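Local structure of CdiA-CT toxin, Conserved domain protein (Yersinia pseudotuberculosis serotype O:3, 4ZQU) at residues W3-L17 / D25-S39. The protein is the toxic C-terminal domain of a contact-dependent growth inhibition protein, probably a nuclease of the PDDEXK type, held in complex with its immunity protein CdiI. Numbering follows the deposited sequence.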
loop_
_atom_site.group_PDB
_atom_site.type_symbol
_atom_site.label_atom_id
_atom_site.label_comp_id
_atom_site.label_asym_id
_atom_site.label_seq_id
_atom_site.Cartn_x
_atom_site.Cartn_y
_atom_site.Cartn_z
ATOM N N TRP A 3 2.401 -17.892 -11.984
ATOM C CA TRP A 3 1.341 -18.075 -11.000
ATOM C C TRP A 3 0.718 -16.749 -10.582
ATOM O O TRP A 3 -0.502 -16.640 -10.474
ATOM C CB TRP A 3 1.874 -18.813 -9.768
ATOM C CG TRP A 3 0.858 -18.971 -8.673
ATOM C CD1 TRP A 3 0.913 -18.436 -7.419
ATOM C CD2 TRP A 3 -0.370 -19.707 -8.741
ATOM N NE1 TRP A 3 -0.199 -18.799 -6.700
ATOM C CE2 TRP A 3 -1.003 -19.578 -7.488
ATOM C CE3 TRP A 3 -0.995 -20.464 -9.736
ATOM C CZ2 TRP A 3 -2.229 -20.179 -7.207
ATOM C CZ3 TRP A 3 -2.212 -21.060 -9.454
ATOM C CH2 TRP A 3 -2.815 -20.912 -8.200
ATOM N N GLU A 4 1.560 -15.744 -10.364
ATOM C CA GLU A 4 1.099 -14.436 -9.916
ATOM C C GLU A 4 0.153 -13.809 -10.934
ATOM O O GLU A 4 -0.822 -13.156 -10.566
ATOM C CB GLU A 4 2.290 -13.510 -9.653
ATOM C CG GLU A 4 1.936 -12.245 -8.882
ATOM C CD GLU A 4 3.159 -11.506 -8.364
ATOM O OE1 GLU A 4 4.294 -11.918 -8.692
ATOM O OE2 GLU A 4 2.984 -10.515 -7.624
ATOM N N ASP A 5 0.440 -14.023 -12.213
ATOM C CA ASP A 5 -0.389 -13.482 -13.284
ATOM C C ASP A 5 -1.679 -14.276 -13.440
ATOM O O ASP A 5 -2.739 -13.709 -13.717
ATOM C CB ASP A 5 0.390 -13.467 -14.599
ATOM C CG ASP A 5 1.585 -12.539 -14.552
ATOM O OD1 ASP A 5 1.441 -11.363 -14.948
ATOM O OD2 ASP A 5 2.666 -12.976 -14.107
ATOM N N TYR A 6 -1.579 -15.588 -13.260
ATOM C CA TYR A 6 -2.736 -16.473 -13.324
ATOM C C TYR A 6 -3.759 -16.124 -12.246
ATOM O O TYR A 6 -4.968 -16.170 -12.482
ATOM C CB TYR A 6 -2.292 -17.930 -13.185
ATOM C CG TYR A 6 -3.433 -18.913 -13.110
ATOM C CD1 TYR A 6 -4.021 -19.410 -14.263
ATOM C CD2 TYR A 6 -3.924 -19.346 -11.884
ATOM C CE1 TYR A 6 -5.066 -20.309 -14.199
ATOM C CE2 TYR A 6 -4.969 -20.245 -11.809
ATOM C CZ TYR A 6 -5.537 -20.723 -12.970
ATOM O OH TYR A 6 -6.579 -21.620 -12.904
ATOM N N VAL A 7 -3.264 -15.781 -11.062
ATOM C CA VAL A 7 -4.121 -15.357 -9.962
ATOM C C VAL A 7 -4.921 -14.116 -10.358
ATOM O O VAL A 7 -6.077 -13.959 -9.970
ATOM C CB VAL A 7 -3.290 -15.074 -8.685
ATOM C CG1 VAL A 7 -4.140 -14.416 -7.607
ATOM C CG2 VAL A 7 -2.670 -16.364 -8.164
ATOM N N GLY A 8 -4.312 -13.249 -11.158
ATOM C CA GLY A 8 -4.967 -12.032 -11.598
ATOM C C GLY A 8 -6.106 -12.226 -12.582
ATOM O O GLY A 8 -6.959 -11.352 -12.729
ATOM N N LYS A 9 -6.120 -13.372 -13.256
ATOM C CA LYS A 9 -7.144 -13.664 -14.255
ATOM C C LYS A 9 -8.527 -13.818 -13.626
ATOM O O LYS A 9 -9.542 -13.558 -14.271
ATOM C CB LYS A 9 -6.774 -14.920 -15.033
ATOM N N THR A 10 -8.557 -14.235 -12.364
ATOM C CA THR A 10 -9.810 -14.475 -11.652
ATOM C C THR A 10 -10.213 -13.275 -10.794
ATOM O O THR A 10 -11.178 -13.339 -10.034
ATOM C CB THR A 10 -9.709 -15.730 -10.750
ATOM O OG1 THR A 10 -11.002 -16.061 -10.225
ATOM C CG2 THR A 10 -8.747 -15.489 -9.597
ATOM N N LEU A 11 -9.471 -12.180 -10.929
ATOM C CA LEU A 11 -9.690 -10.994 -10.110
ATOM C C LEU A 11 -10.029 -9.773 -10.966
ATOM O O LEU A 11 -9.618 -9.694 -12.125
ATOM C CB LEU A 11 -8.452 -10.714 -9.254
ATOM C CG LEU A 11 -8.094 -11.820 -8.262
ATOM C CD1 LEU A 11 -6.840 -11.460 -7.490
ATOM C CD2 LEU A 11 -9.255 -12.074 -7.319
ATOM N N PRO A 12 -10.790 -8.818 -10.395
ATOM C CA PRO A 12 -11.174 -7.588 -11.100
ATOM C C PRO A 12 -9.967 -6.782 -11.581
ATOM O O PRO A 12 -8.900 -6.862 -10.971
ATOM C CB PRO A 12 -11.961 -6.809 -10.038
ATOM C CG PRO A 12 -12.462 -7.849 -9.105
ATOM C CD PRO A 12 -11.382 -8.881 -9.048
ATOM N N VAL A 13 -10.133 -6.024 -12.661
ATOM C CA VAL A 13 -9.031 -5.247 -13.220
ATOM C C VAL A 13 -8.602 -4.137 -12.268
ATOM O O VAL A 13 -9.417 -3.596 -11.519
ATOM C CB VAL A 13 -9.398 -4.632 -14.586
ATOM C CG1 VAL A 13 -9.565 -5.721 -15.629
ATOM C CG2 VAL A 13 -10.661 -3.798 -14.474
ATOM N N GLY A 14 -7.313 -3.814 -12.294
ATOM C CA GLY A 14 -6.762 -2.783 -11.434
ATOM C C GLY A 14 -6.399 -3.294 -10.054
ATOM O O GLY A 14 -5.995 -2.519 -9.187
ATOM N N SER A 15 -6.534 -4.600 -9.850
ATOM C CA SER A 15 -6.264 -5.205 -8.551
ATOM C C SER A 15 -4.777 -5.403 -8.293
ATOM O O SER A 15 -4.338 -5.382 -7.144
ATOM C CB SER A 15 -6.984 -6.549 -8.427
ATOM O OG SER A 15 -8.387 -6.369 -8.358
ATOM N N ARG A 16 -4.007 -5.598 -9.359
ATOM C CA ARG A 16 -2.579 -5.874 -9.228
ATOM C C ARG A 16 -1.812 -4.732 -8.576
ATOM O O ARG A 16 -1.810 -3.601 -9.066
ATOM C CB ARG A 16 -1.961 -6.180 -10.590
ATOM C CG ARG A 16 -0.460 -6.398 -10.522
ATOM C CD ARG A 16 -0.128 -7.775 -9.989
ATOM N NE ARG A 16 -0.018 -8.746 -11.071
ATOM C CZ ARG A 16 1.100 -9.395 -11.381
ATOM N NH1 ARG A 16 2.204 -9.190 -10.677
ATOM N NH2 ARG A 16 1.110 -10.256 -12.388
ATOM N N LEU A 17 -1.158 -5.047 -7.463
ATOM C CA LEU A 17 -0.296 -4.104 -6.772
ATOM C C LEU A 17 1.085 -4.088 -7.412
ATOM O O LEU A 17 1.504 -5.084 -8.004
ATOM C CB LEU A 17 -0.194 -4.470 -5.292
ATOM C CG LEU A 17 -1.473 -4.292 -4.477
ATOM C CD1 LEU A 17 -1.351 -5.023 -3.157
ATOM C CD2 LEU A 17 -1.743 -2.818 -4.251
ATOM N N ASP A 25 -0.072 -9.167 -3.382
ATOM C CA ASP A 25 0.120 -9.070 -4.823
ATOM C C ASP A 25 -1.093 -8.434 -5.490
ATOM O O ASP A 25 -0.963 -7.702 -6.470
ATOM C CB ASP A 25 0.396 -10.454 -5.412
ATOM C CG ASP A 25 1.617 -11.111 -4.794
ATOM O OD1 ASP A 25 2.636 -10.417 -4.602
ATOM O OD2 ASP A 25 1.558 -12.319 -4.490
ATOM N N TYR A 26 -2.273 -8.710 -4.944
ATOM C CA TYR A 26 -3.510 -8.148 -5.472
ATOM C C TYR A 26 -4.334 -7.472 -4.390
ATOM O O TYR A 26 -4.303 -7.868 -3.226
ATOM C CB TYR A 26 -4.345 -9.231 -6.151
ATOM C CG TYR A 26 -3.713 -9.766 -7.404
ATOM C CD1 TYR A 26 -3.926 -9.147 -8.627
ATOM C CD2 TYR A 26 -2.891 -10.883 -7.366
ATOM C CE1 TYR A 26 -3.341 -9.626 -9.778
ATOM C CE2 TYR A 26 -2.302 -11.371 -8.514
ATOM C CZ TYR A 26 -2.530 -10.737 -9.716
ATOM O OH TYR A 26 -1.949 -11.219 -10.865
ATOM N N PHE A 27 -5.080 -6.449 -4.789
ATOM C CA PHE A 27 -5.953 -5.733 -3.878
ATOM C C PHE A 27 -7.239 -5.352 -4.592
ATOM O O PHE A 27 -7.214 -4.570 -5.540
ATOM C CB PHE A 27 -5.254 -4.485 -3.333
ATOM C CG PHE A 27 -6.035 -3.762 -2.269
ATOM C CD1 PHE A 27 -6.713 -4.464 -1.291
ATOM C CD2 PHE A 27 -6.089 -2.380 -2.247
ATOM C CE1 PHE A 27 -7.429 -3.802 -0.308
ATOM C CE2 PHE A 27 -6.807 -1.715 -1.268
ATOM C CZ PHE A 27 -7.475 -2.428 -0.300
ATOM N N ASP A 28 -8.358 -5.920 -4.155
ATOM C CA ASP A 28 -9.655 -5.528 -4.694
ATOM C C ASP A 28 -9.937 -4.101 -4.245
ATOM O O ASP A 28 -10.249 -3.858 -3.083
ATOM C CB ASP A 28 -10.758 -6.485 -4.233
ATOM C CG ASP A 28 -12.067 -6.279 -4.980
ATOM O OD1 ASP A 28 -12.458 -5.115 -5.208
ATOM O OD2 ASP A 28 -12.712 -7.287 -5.336
ATOM N N ARG A 29 -9.821 -3.159 -5.175
ATOM C CA ARG A 29 -9.869 -1.742 -4.840
ATOM C C ARG A 29 -11.236 -1.299 -4.339
ATOM O O ARG A 29 -11.372 -0.210 -3.785
ATOM C CB ARG A 29 -9.467 -0.898 -6.051
ATOM C CG ARG A 29 -8.185 -1.349 -6.721
ATOM C CD ARG A 29 -7.014 -1.410 -5.749
ATOM N NE ARG A 29 -5.817 -1.910 -6.416
ATOM C CZ ARG A 29 -4.694 -1.216 -6.563
ATOM N NH1 ARG A 29 -4.597 0.008 -6.068
ATOM N NH2 ARG A 29 -3.660 -1.752 -7.196
ATOM N N ALA A 30 -12.246 -2.142 -4.528
ATOM C CA ALA A 30 -13.600 -1.801 -4.105
ATOM C C ALA A 30 -14.018 -2.519 -2.818
ATOM O O ALA A 30 -14.598 -1.902 -1.925
ATOM C CB ALA A 30 -14.584 -2.104 -5.217
ATOM N N THR A 31 -13.727 -3.813 -2.717
ATOM C CA THR A 31 -14.185 -4.598 -1.569
ATOM C C THR A 31 -13.167 -4.659 -0.430
ATOM O O THR A 31 -13.544 -4.807 0.731
ATOM C CB THR A 31 -14.542 -6.044 -1.973
ATOM O OG1 THR A 31 -13.343 -6.791 -2.218
ATOM C CG2 THR A 31 -15.417 -6.053 -3.213
ATOM N N GLY A 32 -11.884 -4.558 -0.757
ATOM C CA GLY A 32 -10.851 -4.547 0.263
ATOM C C GLY A 32 -10.235 -5.905 0.525
ATOM O O GLY A 32 -9.468 -6.080 1.471
ATOM N N ALA A 33 -10.579 -6.875 -0.314
ATOM C CA ALA A 33 -10.000 -8.206 -0.220
ATOM C C ALA A 33 -8.571 -8.199 -0.746
ATOM O O ALA A 33 -8.336 -7.820 -1.893
ATOM C CB ALA A 33 -10.843 -9.201 -0.990
ATOM N N VAL A 34 -7.614 -8.603 0.085
ATOM C CA VAL A 34 -6.231 -8.705 -0.374
ATOM C C VAL A 34 -5.874 -10.151 -0.694
ATOM O O VAL A 34 -6.355 -11.082 -0.048
ATOM C CB VAL A 34 -5.221 -8.152 0.657
ATOM C CG1 VAL A 34 -5.493 -6.694 0.939
ATOM C CG2 VAL A 34 -5.260 -8.954 1.941
ATOM N N VAL A 35 -5.036 -10.330 -1.707
ATOM C CA VAL A 35 -4.600 -11.655 -2.107
ATOM C C VAL A 35 -3.083 -11.718 -2.209
ATOM O O VAL A 35 -2.456 -10.871 -2.847
ATOM C CB VAL A 35 -5.213 -12.071 -3.458
ATOM C CG1 VAL A 35 -4.656 -13.414 -3.904
ATOM C CG2 VAL A 35 -6.727 -12.129 -3.362
ATOM N N SER A 36 -2.494 -12.721 -1.568
ATOM C CA SER A 36 -1.070 -12.986 -1.716
ATOM C C SER A 36 -0.852 -14.249 -2.538
ATOM O O SER A 36 -1.273 -15.336 -2.141
ATOM C CB SER A 36 -0.397 -13.122 -0.356
ATOM O OG SER A 36 0.994 -13.342 -0.518
ATOM N N ALA A 37 -0.198 -14.096 -3.686
ATOM C CA ALA A 37 0.060 -15.210 -4.590
ATOM C C ALA A 37 1.410 -15.849 -4.301
ATOM O O ALA A 37 2.454 -15.299 -4.650
ATOM C CB ALA A 37 -0.006 -14.745 -6.041
ATOM N N LYS A 38 1.381 -17.012 -3.660
ATOM C CA LYS A 38 2.598 -17.756 -3.364
ATOM C C LYS A 38 2.652 -19.025 -4.204
ATOM O O LYS A 38 1.636 -19.687 -4.407
ATOM C CB LYS A 38 2.674 -18.094 -1.871
ATOM C CG LYS A 38 3.945 -18.831 -1.457
ATOM C CD LYS A 38 3.984 -19.106 0.042
ATOM C CE LYS A 38 5.166 -19.994 0.407
ATOM N NZ LYS A 38 6.471 -19.357 0.078
ATOM N N SER A 39 3.838 -19.362 -4.696
ATOM C CA SER A 39 3.997 -20.541 -5.537
ATOM C C SER A 39 5.206 -21.372 -5.136
ATOM O O SER A 39 6.268 -20.839 -4.822
ATOM C CB SER A 39 4.117 -20.136 -7.007
ATOM O OG SER A 39 4.307 -21.273 -7.832
HETATM O O HOH W 1 -9.755 -3.887 -8.324
#
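The N-terminal helix 3-9 of this PDDEXK-type toxin domain lies against the hairpin of strands 26-27 and 33-39, with Tyr26 as the main side chain between them. CG of Tyr26 is anti to the carbonyl carbon (chi1 -67°), which points the ring at the helix. Branched aliphatic side chains pack against it: Val7 CG1 comes within 3.7 Å of Tyr26 CE2, and Leu11 CD1 lies 3.6 Å from Tyr26 CG. Gly8, with no side chain, lets the phenol end come close to the helix backbone. Arg16 crosses the ring obliquely, its CD making an off-centre CH-pi contact 4.1 Å from the Tyr26 centroid. Bends at chi2 and chi3 then bring Arg16 NH2 within 2.8 Å of Asp5 OD1, and Glu4 joins the same salt-bridge network. Glu4 OE2 also approaches Asp25 OD1 to 3.0 Å, an acidic pair consistent with the metal-binding cluster of PDDEXK nucleases.

At the edge of the mixed sheet, where 26-27 is the outermost strand within this chain, Asp25 and Tyr26 both face Val35 in a classic beta bulge. Asp25 OD2 accepts a bond from Ala37 N on its anti side. The chain after the helix pairs with this edge through a single bridge between Arg16 and Tyr26: Phe27 N donates to Ser15 O at 2.7 Å, and Leu17 N to Asp25 O at 2.8 Å. A type II turn from Pro12 to Ser15 leads into it, with Gly14 taking the positive phi and Ser15 OG donating back to Pro12 O. Farther along the sheet, small residues admit the indole of Trp3, whose CD1 packs 4.0 Å from Ala37 CB while NE1 bonds to Arg89 O. In the connection between the strands, Arg29 NH1 hydrogen-bonds Ser29 OG and Asp28 forms a salt bridge with Arg69, both of the CdiI chain.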